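Local coordinates for protein DnaJ homolog subfamily C member 10 (PDB 3APQ) that acts as an endoplasmic reticulum disulfide reductase that works with the Hsp70 HSPA5 in the folding of proteins and the degradation of misfolded ones, at residues Gln21-Leu26 and Arg50-Leu55; Leu30-Asn35 and Gly43-Ile48; Pro97-Leu102 and Pro134-Phe139; Ala140-Gly145 and Arg188-Leu193. All coordinates share one frame; numbering follows the deposited sequence.

Contacts 1 and 2 lie in the J domain and both use helix 41-55; contacts 3 and 4 lie in the first thioredoxin domain and share helix 127-142. Within each pair the contacts touch: Phe-23 meets Ile-48 and Phe-45 between contacts 1 and 2, and Ile-99 reaches Ala-140 between contacts 3 and 4. The centres of contacts 2 and 4 are about 38 Å apart. Contacts 1, 2 and 3 are buried and rest on apolar or aromatic groups, with no direct hydrogen bond across any of them, although contact 3 adds a water bridge. Contact 4, at the surface, exchanges this chemistry for a single long salt bridge between two helices.

Contact 1. Residues Gln21-Leu26 and Arg50-Leu55; sequences QAFKKL and RAYEVL
Phe-23 and Tyr-52 both hold CG anti to the backbone N, with chi1 at 171° and 173°, and this shared setting swings each ring into the space between helices 16-30 and 41-55. These are the two long antiparallel helices of the J-domain hairpin, here joined one ring against the other. The CA atoms of Phe-23 and Tyr-52 are 6.7 Å apart, which leaves room for one ring to lie flat over the other. They form an offset stack, with planes only 5° from parallel and centroids 4.4 Å apart. The slip between them brings the methylene of Tyr-52 over the face of Phe-23, so that a CH-pi contact is added to the stack, with Tyr-52 CB 3.7 Å from the centroid of the Phe-23 ring. No hydrogen bond crosses between 21-26 and 50-55, and the pair is buried. Further aromatic rings surround it: Tyr-86 of helix 83-88 meets Phe-23 nearly perpendicularly, while Phe-90, in the loop that follows, meets Tyr-52 at a steep angle. The stack therefore belongs to a larger aromatic cluster. Along the overlapping rims Phe-23 CD2 sits 3.6 Å from Tyr-52 CG, and Phe-23 CE2 is equally near Tyr-52 CD2.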
loop_
_atom_site.group_PDB
_atom_site.type_symbol
_atom_site.label_atom_id
_atom_site.label_comp_id
_atom_site.label_asym_id
_atom_site.label_seq_id
_atom_site.Cartn_x
_atom_site.Cartn_y
_atom_site.Cartn_z
ATOM N N GLN A 21 -8.501 2.864 5.110
ATOM C CA GLN A 21 -8.740 3.959 6.028
ATOM C C GLN A 21 -9.941 3.654 6.948
ATOM O O GLN A 21 -9.894 3.952 8.182
ATOM C CB GLN A 21 -8.825 5.275 5.291
ATOM C CG GLN A 21 -7.369 5.603 4.707
ATOM C CD GLN A 21 -6.271 5.471 5.830
ATOM O OE1 GLN A 21 -6.345 6.200 6.829
ATOM N NE2 GLN A 21 -5.314 4.491 5.698
ATOM N N ALA A 22 -10.968 3.011 6.397
ATOM C CA ALA A 22 -12.154 2.782 7.206
ATOM C C ALA A 22 -11.828 1.722 8.240
ATOM O O ALA A 22 -12.207 1.861 9.395
ATOM C CB ALA A 22 -13.339 2.344 6.357
ATOM N N PHE A 23 -11.195 0.653 7.779
ATOM C CA PHE A 23 -10.706 -0.443 8.657
ATOM C C PHE A 23 -9.774 0.101 9.750
ATOM O O PHE A 23 -9.939 -0.226 10.929
ATOM C CB PHE A 23 -10.064 -1.568 7.803
ATOM C CG PHE A 23 -9.355 -2.628 8.602
ATOM C CD1 PHE A 23 -10.054 -3.501 9.421
ATOM C CD2 PHE A 23 -7.975 -2.696 8.569
ATOM C CE1 PHE A 23 -9.357 -4.472 10.204
ATOM C CE2 PHE A 23 -7.265 -3.663 9.323
ATOM C CZ PHE A 23 -7.963 -4.545 10.149
ATOM N N LYS A 24 -8.779 0.913 9.380
ATOM C CA LYS A 24 -7.872 1.490 10.383
ATOM C C LYS A 24 -8.577 2.255 11.499
ATOM O O LYS A 24 -8.255 2.097 12.689
ATOM C CB LYS A 24 -6.832 2.392 9.715
ATOM C CG LYS A 24 -5.802 2.927 10.721
ATOM C CD LYS A 24 -4.730 3.717 9.981
ATOM C CE LYS A 24 -4.950 5.179 9.966
ATOM N NZ LYS A 24 -3.581 5.846 9.821
ATOM N N LYS A 25 -9.559 3.057 11.151
ATOM C CA LYS A 25 -10.286 3.825 12.118
ATOM C C LYS A 25 -10.993 2.901 13.168
ATOM O O LYS A 25 -11.015 3.193 14.397
ATOM C CB LYS A 25 -11.273 4.712 11.344
ATOM C CG LYS A 25 -12.291 5.480 12.189
ATOM C CD LYS A 25 -13.351 6.089 11.257
ATOM C CE LYS A 25 -14.753 5.929 11.814
ATOM N NZ LYS A 25 -15.126 4.491 12.124
ATOM N N LEU A 26 -11.566 1.824 12.659
ATOM C CA LEU A 26 -12.231 0.816 13.452
ATOM C C LEU A 26 -11.185 0.181 14.382
ATOM O O LEU A 26 -11.378 0.074 15.592
ATOM C CB LEU A 26 -12.886 -0.254 12.523
ATOM C CG LEU A 26 -14.281 0.016 11.956
ATOM C CD1 LEU A 26 -14.376 1.390 11.446
ATOM C CD2 LEU A 26 -14.774 -0.942 10.873
ATOM N N ARG A 50 -11.804 -10.040 9.111
ATOM C CA ARG A 50 -12.131 -11.017 8.070
ATOM C C ARG A 50 -12.663 -10.297 6.832
ATOM O O ARG A 50 -12.247 -10.618 5.690
ATOM C CB ARG A 50 -13.163 -12.023 8.630
ATOM C CG ARG A 50 -13.735 -12.985 7.703
ATOM C CD ARG A 50 -14.653 -13.931 8.574
ATOM N NE ARG A 50 -15.297 -14.949 7.759
ATOM C CZ ARG A 50 -16.425 -14.771 7.089
ATOM N NH1 ARG A 50 -17.052 -13.608 7.156
ATOM N NH2 ARG A 50 -16.931 -15.761 6.343
ATOM N N ALA A 51 -13.550 -9.330 7.071
ATOM C CA ALA A 51 -14.036 -8.394 6.006
ATOM C C ALA A 51 -12.889 -7.700 5.270
ATOM O O ALA A 51 -12.785 -7.770 4.033
ATOM C CB ALA A 51 -14.993 -7.369 6.584
ATOM N N TYR A 52 -12.052 -7.004 6.031
ATOM C CA TYR A 52 -10.886 -6.329 5.466
ATOM C C TYR A 52 -10.004 -7.295 4.663
ATOM O O TYR A 52 -9.539 -6.963 3.565
ATOM C CB TYR A 52 -10.050 -5.548 6.530
ATOM C CG TYR A 52 -8.795 -5.030 5.909
ATOM C CD1 TYR A 52 -8.853 -4.019 4.914
ATOM C CD2 TYR A 52 -7.532 -5.570 6.254
ATOM C CE1 TYR A 52 -7.661 -3.561 4.258
ATOM C CE2 TYR A 52 -6.353 -5.104 5.635
ATOM C CZ TYR A 52 -6.433 -4.114 4.641
ATOM O OH TYR A 52 -5.287 -3.707 4.009
ATOM N N GLU A 53 -9.733 -8.489 5.182
ATOM C CA GLU A 53 -8.830 -9.377 4.429
ATOM C C GLU A 53 -9.407 -9.863 3.095
ATOM O O GLU A 53 -8.672 -10.226 2.160
ATOM C CB GLU A 53 -8.301 -10.526 5.289
ATOM C CG GLU A 53 -7.548 -9.973 6.514
ATOM C CD GLU A 53 -6.534 -10.902 7.106
ATOM O OE1 GLU A 53 -6.801 -12.129 7.205
ATOM O OE2 GLU A 53 -5.452 -10.379 7.486
ATOM N N VAL A 54 -10.724 -9.877 2.990
ATOM C CA VAL A 54 -11.305 -10.272 1.713
ATOM C C VAL A 54 -11.291 -9.050 0.744
ATOM O O VAL A 54 -10.827 -9.142 -0.407
ATOM C CB VAL A 54 -12.707 -10.885 1.879
ATOM C CG1 VAL A 54 -13.463 -10.879 0.494
ATOM C CG2 VAL A 54 -12.583 -12.309 2.486
ATOM N N LEU A 55 -11.712 -7.909 1.241
ATOM C CA LEU A 55 -11.876 -6.731 0.386
ATOM C C LEU A 55 -10.517 -6.208 -0.062
ATOM O O LEU A 55 -10.410 -5.669 -1.146
ATOM C CB LEU A 55 -12.675 -5.655 1.096
ATOM C CG LEU A 55 -14.124 -5.957 1.416
ATOM C CD1 LEU A 55 -14.713 -4.682 2.067
ATOM C CD2 LEU A 55 -14.880 -6.382 0.140
#

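Contact 2. Residues Leu30-Asn35 and Gly43-Ile48; sequences LHPDKN and GDFLKI
Pro-32 and Phe-45 meet first, with the proline ring crossing the aromatic side chain at about a right angle. Pro-32 CD is 3.9 Å from Phe-45 CD2, and Pro-32 CG lies just as near Phe-45 CB. His-31 comes beside them more loosely: its CD2 is 4.4 Å from Phe-45 CE2, and the two rings are inclined at 43°. Because Phe-45 holds CG anti to its backbone N (chi1 -166°), its ring extends from helix 41-55 to the turn after helix 16-30. That turn carries the His-Pro-Asp signature of J domains, residues 31-33, through which they stimulate Hsp70 ATPases. In the next shell, His-31 ND1 accepts from Asp-33 N at 3.1 Å, close to the imidazole plane, while His-31 NE2 bonds to Glu-81 O. With a partner at each nitrogen, the ring's rotation is fixed. The backbone of the turn is tied as well, since His-31 O receives Lys-34 N at 3.0 Å and Asn-35 ND2 at 2.9 Å from opposite faces of its plane. Asn-35 ND2 also reaches Lys-29 O. From outside the two segments, Tyr-80 packs edge-to-face against both His-31 and Phe-45. The chemistry is thus divided: apolar contact seats the signature turn on helix 41-55, whereas hydrogen bonds within the turn and to Glu-81 set its shape, leaving the Asp-33 side chain at the surface.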
loop_
_atom_site.group_PDB
_atom_site.type_symbol
_atom_site.label_atom_id
_atom_site.label_comp_id
_atom_site.label_asym_id
_atom_site.label_seq_id
_atom_site.Cartn_x
_atom_site.Cartn_y
_atom_site.Cartn_z
ATOM N N LEU A 30 -11.200 0.179 18.422
ATOM C CA LEU A 30 -11.737 -1.077 18.945
ATOM C C LEU A 30 -10.792 -2.242 19.226
ATOM O O LEU A 30 -11.264 -3.290 19.622
ATOM C CB LEU A 30 -12.743 -1.645 17.929
ATOM C CG LEU A 30 -13.961 -0.780 17.571
ATOM C CD1 LEU A 30 -14.844 -1.554 16.577
ATOM C CD2 LEU A 30 -14.727 -0.341 18.810
ATOM N N HIS A 31 -9.500 -2.112 18.931
ATOM C CA HIS A 31 -8.598 -3.223 19.037
ATOM C C HIS A 31 -8.779 -3.900 20.421
ATOM O O HIS A 31 -8.750 -3.226 21.422
ATOM C CB HIS A 31 -7.157 -2.699 18.950
ATOM C CG HIS A 31 -6.144 -3.751 18.661
ATOM N ND1 HIS A 31 -5.705 -4.656 19.619
ATOM C CD2 HIS A 31 -5.493 -4.060 17.509
ATOM C CE1 HIS A 31 -4.819 -5.470 19.061
ATOM N NE2 HIS A 31 -4.676 -5.128 17.781
ATOM N N PRO A 32 -8.908 -5.228 20.474
ATOM C CA PRO A 32 -9.066 -6.017 21.733
ATOM C C PRO A 32 -7.986 -5.736 22.800
ATOM O O PRO A 32 -8.295 -5.685 23.989
ATOM C CB PRO A 32 -8.886 -7.452 21.274
ATOM C CG PRO A 32 -9.327 -7.401 19.789
ATOM C CD PRO A 32 -8.800 -6.088 19.277
ATOM N N ASP A 33 -6.740 -5.578 22.382
ATOM C CA ASP A 33 -5.645 -5.322 23.331
ATOM C C ASP A 33 -5.867 -3.993 24.067
ATOM O O ASP A 33 -5.402 -3.794 25.192
ATOM C CB ASP A 33 -4.300 -5.238 22.600
ATOM C CG ASP A 33 -3.847 -6.575 22.024
ATOM O OD1 ASP A 33 -4.601 -7.546 22.133
ATOM O OD2 ASP A 33 -2.740 -6.627 21.410
ATOM N N LYS A 34 -6.542 -3.066 23.402
ATOM C CA LYS A 34 -6.790 -1.739 23.985
ATOM C C LYS A 34 -8.128 -1.693 24.717
ATOM O O LYS A 34 -8.495 -0.656 25.277
ATOM C CB LYS A 34 -6.789 -0.698 22.830
ATOM C CG LYS A 34 -5.401 -0.454 22.321
ATOM C CD LYS A 34 -4.541 0.224 23.372
ATOM C CE LYS A 34 -3.206 0.631 22.838
ATOM N NZ LYS A 34 -2.155 -0.432 22.968
ATOM N N ASN A 35 -8.899 -2.773 24.633
ATOM C CA ASN A 35 -10.214 -2.788 25.272
ATOM C C ASN A 35 -10.417 -4.080 26.130
ATOM O O ASN A 35 -11.382 -4.858 25.914
ATOM C CB ASN A 35 -11.295 -2.653 24.193
ATOM C CG ASN A 35 -11.279 -1.268 23.510
ATOM O OD1 ASN A 35 -11.973 -0.355 23.985
ATOM N ND2 ASN A 35 -10.472 -1.090 22.407
ATOM N N GLY A 43 -14.088 -10.902 19.460
ATOM C CA GLY A 43 -15.005 -11.454 18.418
ATOM C C GLY A 43 -15.425 -10.443 17.358
ATOM O O GLY A 43 -15.387 -10.710 16.137
ATOM N N ASP A 44 -15.808 -9.253 17.843
ATOM C CA ASP A 44 -16.171 -8.122 16.993
ATOM C C ASP A 44 -15.018 -7.776 16.002
ATOM O O ASP A 44 -15.224 -7.576 14.785
ATOM C CB ASP A 44 -16.489 -6.869 17.856
ATOM C CG ASP A 44 -17.578 -7.109 18.899
ATOM O OD1 ASP A 44 -18.426 -7.997 18.693
ATOM O OD2 ASP A 44 -17.578 -6.411 19.963
ATOM N N PHE A 45 -13.800 -7.695 16.526
ATOM C CA PHE A 45 -12.669 -7.347 15.664
ATOM C C PHE A 45 -12.339 -8.432 14.621
ATOM O O PHE A 45 -11.903 -8.133 13.477
ATOM C CB PHE A 45 -11.439 -6.994 16.493
ATOM C CG PHE A 45 -10.343 -6.315 15.706
ATOM C CD1 PHE A 45 -10.574 -5.066 15.129
ATOM C CD2 PHE A 45 -9.119 -6.914 15.516
ATOM C CE1 PHE A 45 -9.573 -4.428 14.388
ATOM C CE2 PHE A 45 -8.110 -6.286 14.782
ATOM C CZ PHE A 45 -8.331 -5.051 14.232
ATOM N N LEU A 46 -12.458 -9.691 15.030
ATOM C CA LEU A 46 -12.266 -10.820 14.102
ATOM C C LEU A 46 -13.164 -10.624 12.847
ATOM O O LEU A 46 -12.712 -10.850 11.727
ATOM C CB LEU A 46 -12.585 -12.164 14.810
ATOM C CG LEU A 46 -11.574 -12.733 15.820
ATOM C CD1 LEU A 46 -11.886 -14.170 16.105
ATOM C CD2 LEU A 46 -10.176 -12.643 15.304
ATOM N N LYS A 47 -14.423 -10.218 13.052
ATOM C CA LYS A 47 -15.365 -10.038 11.940
ATOM C C LYS A 47 -14.934 -8.901 11.028
ATOM O O LYS A 47 -15.042 -9.018 9.830
ATOM C CB LYS A 47 -16.768 -9.716 12.425
ATOM C CG LYS A 47 -17.471 -10.839 13.220
ATOM C CD LYS A 47 -18.741 -10.380 14.030
ATOM C CE LYS A 47 -19.812 -9.609 13.189
ATOM N NZ LYS A 47 -19.554 -8.096 13.054
ATOM N N ILE A 48 -14.488 -7.794 11.623
ATOM C CA ILE A 48 -14.025 -6.630 10.828
ATOM C C ILE A 48 -12.757 -7.044 10.086
ATOM O O ILE A 48 -12.571 -6.729 8.911
ATOM C CB ILE A 48 -13.721 -5.374 11.746
ATOM C CG1 ILE A 48 -14.950 -4.756 12.376
ATOM C CG2 ILE A 48 -12.960 -4.291 10.989
ATOM C CD1 ILE A 48 -16.270 -5.193 11.784
#

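Contact 3. Residues Pro97-Leu102 and Pro134-Phe139; sequences PEIITL and PTWREF
Ile-99 and Trp-136 make the main apolar contact, between the segment 97-102, which carries edge strand 100-101, and helix 127-142, which follows the first cysteine of the redox-active Cys-126/Cys-129 pair in this thioredoxin fold. With Ile-99 CG1 anti to the carbonyl carbon (chi1 -68°), the longer branch points at the helix and its tip, CD1, lies 3.5 Å from Trp-136 CD1. Ile-99 CD1 also rests 4.0 Å from Arg-137 CA. A glycine here would remove that branch and would probably open a gap beside the indole, leaving Trp-136 freer to shift. Aromatic packing steadies the indole from within the helix and from the sheet: Phe-139 CD2 lies 3.8 Å above the Trp-136 ring plane, toward the rim, and Phe-118 meets the ring edge-to-face. Among the charged groups, the guanidinium of Arg-137 is engaged elsewhere, with NE in a salt bridge to Asp-96 and NH2 bonded to Ile-92 O. One water supplies the polar link, giving one hydrogen to Glu-98 OE1 at 2.9 Å and the other to Arg-137 O at 2.8 Å. With a carboxylate and a carbonyl both acting as acceptors, the doubly donating water links them and probably eases their mutual repulsion at the border of the apolar contact.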
loop_
_atom_site.group_PDB
_atom_site.type_symbol
_atom_site.label_atom_id
_atom_site.label_comp_id
_atom_site.label_asym_id
_atom_site.label_seq_id
_atom_site.Cartn_x
_atom_site.Cartn_y
_atom_site.Cartn_z
ATOM N N PRO A 97 -1.235 12.647 -0.569
ATOM C CA PRO A 97 -1.882 12.564 -1.869
ATOM C C PRO A 97 -0.857 12.580 -3.018
ATOM O O PRO A 97 -1.182 12.138 -4.122
ATOM C CB PRO A 97 -2.789 13.843 -1.894
ATOM C CG PRO A 97 -2.234 14.746 -0.883
ATOM C CD PRO A 97 -1.713 13.804 0.200
ATOM N N GLU A 98 0.377 13.001 -2.743
ATOM C CA GLU A 98 1.454 13.010 -3.782
ATOM C C GLU A 98 2.061 11.677 -4.148
ATOM O O GLU A 98 2.817 11.562 -5.139
ATOM C CB GLU A 98 2.601 13.923 -3.335
ATOM C CG GLU A 98 2.177 15.400 -3.071
ATOM C CD GLU A 98 1.539 15.609 -1.716
ATOM O OE1 GLU A 98 1.534 14.663 -0.883
ATOM O OE2 GLU A 98 1.051 16.733 -1.489
ATOM N N ILE A 99 1.709 10.678 -3.363
ATOM C CA ILE A 99 2.203 9.329 -3.526
ATOM C C ILE A 99 1.084 8.346 -3.871
ATOM O O ILE A 99 0.090 8.325 -3.201
ATOM C CB ILE A 99 2.928 8.867 -2.254
ATOM C CG1 ILE A 99 4.211 9.645 -2.065
ATOM C CG2 ILE A 99 3.206 7.437 -2.247
ATOM C CD1 ILE A 99 4.684 9.633 -0.686
ATOM N N ILE A 100 1.267 7.580 -4.934
ATOM C CA ILE A 100 0.208 6.611 -5.220
ATOM C C ILE A 100 0.650 5.225 -4.726
ATOM O O ILE A 100 1.732 4.759 -5.077
ATOM C CB ILE A 100 -0.070 6.534 -6.766
ATOM C CG1 ILE A 100 -0.377 7.907 -7.422
ATOM C CG2 ILE A 100 -1.134 5.469 -7.099
ATOM C CD1 ILE A 100 -1.316 8.800 -6.660
ATOM N N THR A 101 -0.169 4.575 -3.882
ATOM C CA THR A 101 0.164 3.221 -3.426
ATOM C C THR A 101 -0.451 2.253 -4.413
ATOM O O THR A 101 -1.673 2.270 -4.633
ATOM C CB THR A 101 -0.377 2.979 -2.025
ATOM O OG1 THR A 101 0.305 3.866 -1.150
ATOM C CG2 THR A 101 -0.132 1.534 -1.558
ATOM N N LEU A 102 0.411 1.463 -5.045
ATOM C CA LEU A 102 0.015 0.672 -6.223
ATOM C C LEU A 102 -0.123 -0.769 -5.780
ATOM O O LEU A 102 0.797 -1.317 -5.160
ATOM C CB LEU A 102 1.113 0.726 -7.295
ATOM C CG LEU A 102 1.342 2.134 -7.873
ATOM C CD1 LEU A 102 2.784 2.189 -8.502
ATOM C CD2 LEU A 102 0.223 2.418 -8.918
ATOM N N PRO A 134 9.324 9.748 5.996
ATOM C CA PRO A 134 9.076 11.182 5.956
ATOM C C PRO A 134 9.769 11.856 4.784
ATOM O O PRO A 134 9.222 12.809 4.247
ATOM C CB PRO A 134 9.667 11.679 7.292
ATOM C CG PRO A 134 9.462 10.525 8.188
ATOM C CD PRO A 134 9.844 9.340 7.322
ATOM N N THR A 135 10.970 11.408 4.433
ATOM C CA THR A 135 11.710 11.959 3.289
ATOM C C THR A 135 11.035 11.622 1.975
ATOM O O THR A 135 10.937 12.497 1.117
ATOM C CB THR A 135 13.119 11.393 3.241
ATOM O OG1 THR A 135 13.760 11.648 4.483
ATOM C CG2 THR A 135 13.978 12.007 2.093
ATOM N N TRP A 136 10.533 10.379 1.817
ATOM C CA TRP A 136 9.820 10.035 0.604
ATOM C C TRP A 136 8.617 11.008 0.445
ATOM O O TRP A 136 8.314 11.450 -0.655
ATOM C CB TRP A 136 9.350 8.583 0.696
ATOM C CG TRP A 136 8.837 8.004 -0.592
ATOM C CD1 TRP A 136 7.554 7.634 -0.881
ATOM C CD2 TRP A 136 9.603 7.799 -1.798
ATOM N NE1 TRP A 136 7.486 7.147 -2.184
ATOM C CE2 TRP A 136 8.726 7.254 -2.763
ATOM C CE3 TRP A 136 10.957 7.995 -2.129
ATOM C CZ2 TRP A 136 9.152 6.904 -4.071
ATOM C CZ3 TRP A 136 11.390 7.667 -3.438
ATOM C CH2 TRP A 136 10.496 7.123 -4.374
ATOM N N ARG A 137 7.902 11.292 1.529
ATOM C CA ARG A 137 6.763 12.215 1.478
ATOM C C ARG A 137 7.197 13.645 1.091
ATOM O O ARG A 137 6.540 14.288 0.281
ATOM C CB ARG A 137 6.092 12.318 2.848
ATOM C CG ARG A 137 5.402 11.030 3.309
ATOM C CD ARG A 137 4.906 11.226 4.740
ATOM N NE ARG A 137 4.264 9.976 5.132
ATOM C CZ ARG A 137 4.676 9.203 6.124
ATOM N NH1 ARG A 137 5.666 9.622 6.941
ATOM N NH2 ARG A 137 4.056 8.033 6.329
ATOM N N GLU A 138 8.310 14.127 1.679
ATOM C CA GLU A 138 8.803 15.484 1.394
ATOM C C GLU A 138 9.277 15.569 -0.068
ATOM O O GLU A 138 9.004 16.561 -0.785
ATOM C CB GLU A 138 9.947 15.878 2.372
ATOM C CG GLU A 138 10.554 17.279 2.052
ATOM C CD GLU A 138 11.778 17.664 2.929
ATOM O OE1 GLU A 138 12.568 16.753 3.327
ATOM O OE2 GLU A 138 11.951 18.887 3.170
ATOM N N PHE A 139 9.959 14.513 -0.509
ATOM C CA PHE A 139 10.426 14.435 -1.894
ATOM C C PHE A 139 9.225 14.459 -2.864
ATOM O O PHE A 139 9.231 15.191 -3.883
ATOM C CB PHE A 139 11.256 13.144 -2.037
ATOM C CG PHE A 139 11.354 12.628 -3.432
ATOM C CD1 PHE A 139 12.086 13.311 -4.385
ATOM C CD2 PHE A 139 10.724 11.456 -3.793
ATOM C CE1 PHE A 139 12.181 12.817 -5.686
ATOM C CE2 PHE A 139 10.789 10.983 -5.086
ATOM C CZ PHE A 139 11.536 11.680 -6.039
HETATM O O HOH W 1 3.860 13.461 0.253
#

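Contact 4. Residues Ala140-Gly145 and Arg188-Leu193; sequences AKEVDG and RSKESL
Lys-190 reaches Glu-142 from the first turn of helix 190-202, near the end of helix 127-142, and joins two helices of the thioredoxin domain at the surface. At its root, Lys-190 CB lies against Thr-135 of the neighbouring helix. Lys-190 CG comes next, anti to the backbone N (chi1 177°), and is still 4.2 Å from Glu-142 OE1. The chain then bends at chi3 and chi4 and curls about that oxygen: Lys-190 CD is 3.3 Å from Glu-142 OE1, and CE stands a little farther off at 3.7 Å. Finally Lys-190 NZ returns to 3.3 Å from Glu-142 OE1, where it makes a salt bridge whose hydrogen bond is weak. Along its length the aliphatic part also packs on Glu-138. Glu-142 comes across the lysine at about a right angle and uses a single carboxylate oxygen. The helix start that presents Lys-190 is capped by Ser-189, whose OG accepts from Ser-192 N at 3.1 Å. Shortening the lysine to an alanine removes the ammonium and every methylene beyond CB, and would probably leave the Glu-142 carboxylate without its mate across the two helices. Long and at the surface, the bridge is probably only a modest electrostatic tie, with the lysine methylenes curled against the same carboxylate oxygen; the lysine charge is also likely to be favourable to nearby Glu-138.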
loop_
_atom_site.group_PDB
_atom_site.type_symbol
_atom_site.label_atom_id
_atom_site.label_comp_id
_atom_site.label_asym_id
_atom_site.label_seq_id
_atom_site.Cartn_x
_atom_site.Cartn_y
_atom_site.Cartn_z
ATOM N N ALA A 140 8.207 13.640 -2.566
ATOM C CA ALA A 140 7.028 13.558 -3.444
ATOM C C ALA A 140 6.332 14.916 -3.592
ATOM O O ALA A 140 5.860 15.275 -4.683
ATOM C CB ALA A 140 6.003 12.442 -2.964
ATOM N N LYS A 141 6.325 15.716 -2.538
ATOM C CA LYS A 141 5.780 17.071 -2.662
ATOM C C LYS A 141 6.634 17.940 -3.539
ATOM O O LYS A 141 6.117 18.751 -4.311
ATOM C CB LYS A 141 5.701 17.738 -1.310
ATOM C CG LYS A 141 4.736 17.022 -0.386
ATOM C CD LYS A 141 5.158 17.362 0.967
ATOM C CE LYS A 141 4.119 18.117 1.642
ATOM N NZ LYS A 141 3.497 17.051 2.418
ATOM N N GLU A 142 7.942 17.779 -3.406
ATOM C CA GLU A 142 8.849 18.678 -4.139
ATOM C C GLU A 142 8.782 18.478 -5.647
ATOM O O GLU A 142 8.772 19.450 -6.412
ATOM C CB GLU A 142 10.286 18.508 -3.624
ATOM C CG GLU A 142 11.271 19.301 -4.402
ATOM C CD GLU A 142 12.428 19.809 -3.559
ATOM O OE1 GLU A 142 12.423 19.626 -2.310
ATOM O OE2 GLU A 142 13.360 20.361 -4.167
ATOM N N VAL A 143 8.690 17.221 -6.071
ATOM C CA VAL A 143 8.624 16.870 -7.478
ATOM C C VAL A 143 7.210 16.598 -7.978
ATOM O O VAL A 143 7.027 16.027 -9.063
ATOM C CB VAL A 143 9.528 15.622 -7.810
ATOM C CG1 VAL A 143 11.010 15.911 -7.545
ATOM C CG2 VAL A 143 9.057 14.363 -7.079
ATOM N N ASP A 144 6.204 16.984 -7.196
ATOM C CA ASP A 144 4.820 16.717 -7.593
ATOM C C ASP A 144 4.502 17.183 -9.016
ATOM O O ASP A 144 4.659 18.353 -9.340
ATOM C CB ASP A 144 3.882 17.400 -6.567
ATOM C CG ASP A 144 2.445 16.957 -6.701
ATOM O OD1 ASP A 144 2.184 15.837 -7.214
ATOM O OD2 ASP A 144 1.557 17.722 -6.245
ATOM N N GLY A 145 4.036 16.254 -9.856
ATOM C CA GLY A 145 3.580 16.556 -11.205
ATOM C C GLY A 145 4.709 16.450 -12.222
ATOM O O GLY A 145 4.451 16.492 -13.441
ATOM N N ARG A 188 19.668 8.482 0.243
ATOM C CA ARG A 188 18.261 8.601 0.661
ATOM C C ARG A 188 17.928 9.970 1.221
ATOM O O ARG A 188 16.853 10.149 1.783
ATOM C CB ARG A 188 17.833 7.493 1.681
ATOM C CG ARG A 188 17.809 6.082 1.095
ATOM C CD ARG A 188 17.221 5.009 2.029
ATOM N NE ARG A 188 17.576 3.701 1.483
ATOM C CZ ARG A 188 17.820 2.585 2.189
ATOM N NH1 ARG A 188 17.759 2.596 3.496
ATOM N NH2 ARG A 188 18.139 1.456 1.568
ATOM N N SER A 189 18.819 10.939 1.061
ATOM C CA SER A 189 18.440 12.336 1.417
ATOM C C SER A 189 17.407 12.907 0.453
ATOM O O SER A 189 17.287 12.446 -0.686
ATOM C CB SER A 189 19.669 13.250 1.534
ATOM O OG SER A 189 20.153 13.556 0.259
ATOM N N LYS A 190 16.606 13.882 0.896
ATOM C CA LYS A 190 15.650 14.464 -0.040
ATOM C C LYS A 190 16.352 15.054 -1.288
ATOM O O LYS A 190 15.894 14.843 -2.411
ATOM C CB LYS A 190 14.768 15.533 0.606
ATOM C CG LYS A 190 13.819 16.173 -0.431
ATOM C CD LYS A 190 13.220 17.464 0.061
ATOM C CE LYS A 190 14.292 18.399 0.629
ATOM N NZ LYS A 190 15.120 19.046 -0.461
ATOM N N GLU A 191 17.493 15.717 -1.087
ATOM C CA GLU A 191 18.181 16.339 -2.242
ATOM C C GLU A 191 18.726 15.267 -3.212
ATOM O O GLU A 191 18.630 15.421 -4.440
ATOM C CB GLU A 191 19.198 17.405 -1.811
ATOM C CG GLU A 191 18.600 18.384 -0.765
ATOM C CD GLU A 191 18.811 17.960 0.751
ATOM O OE1 GLU A 191 18.530 16.786 1.258
ATOM O OE2 GLU A 191 19.278 18.884 1.466
ATOM N N SER A 192 19.218 14.158 -2.666
ATOM C CA SER A 192 19.666 13.031 -3.500
ATOM C C SER A 192 18.539 12.412 -4.328
ATOM O O SER A 192 18.729 12.083 -5.491
ATOM C CB SER A 192 20.315 11.938 -2.641
ATOM O OG SER A 192 20.532 10.733 -3.383
ATOM N N LEU A 193 17.372 12.221 -3.707
ATOM C CA LEU A 193 16.187 11.674 -4.411
ATOM C C LEU A 193 15.765 12.612 -5.526
ATOM O O LEU A 193 15.559 12.179 -6.671
ATOM C CB LEU A 193 15.047 11.436 -3.413
ATOM C CG LEU A 193 15.323 10.284 -2.427
ATOM C CD1 LEU A 193 14.301 10.312 -1.234
ATOM C CD2 LEU A 193 15.194 8.894 -3.098
#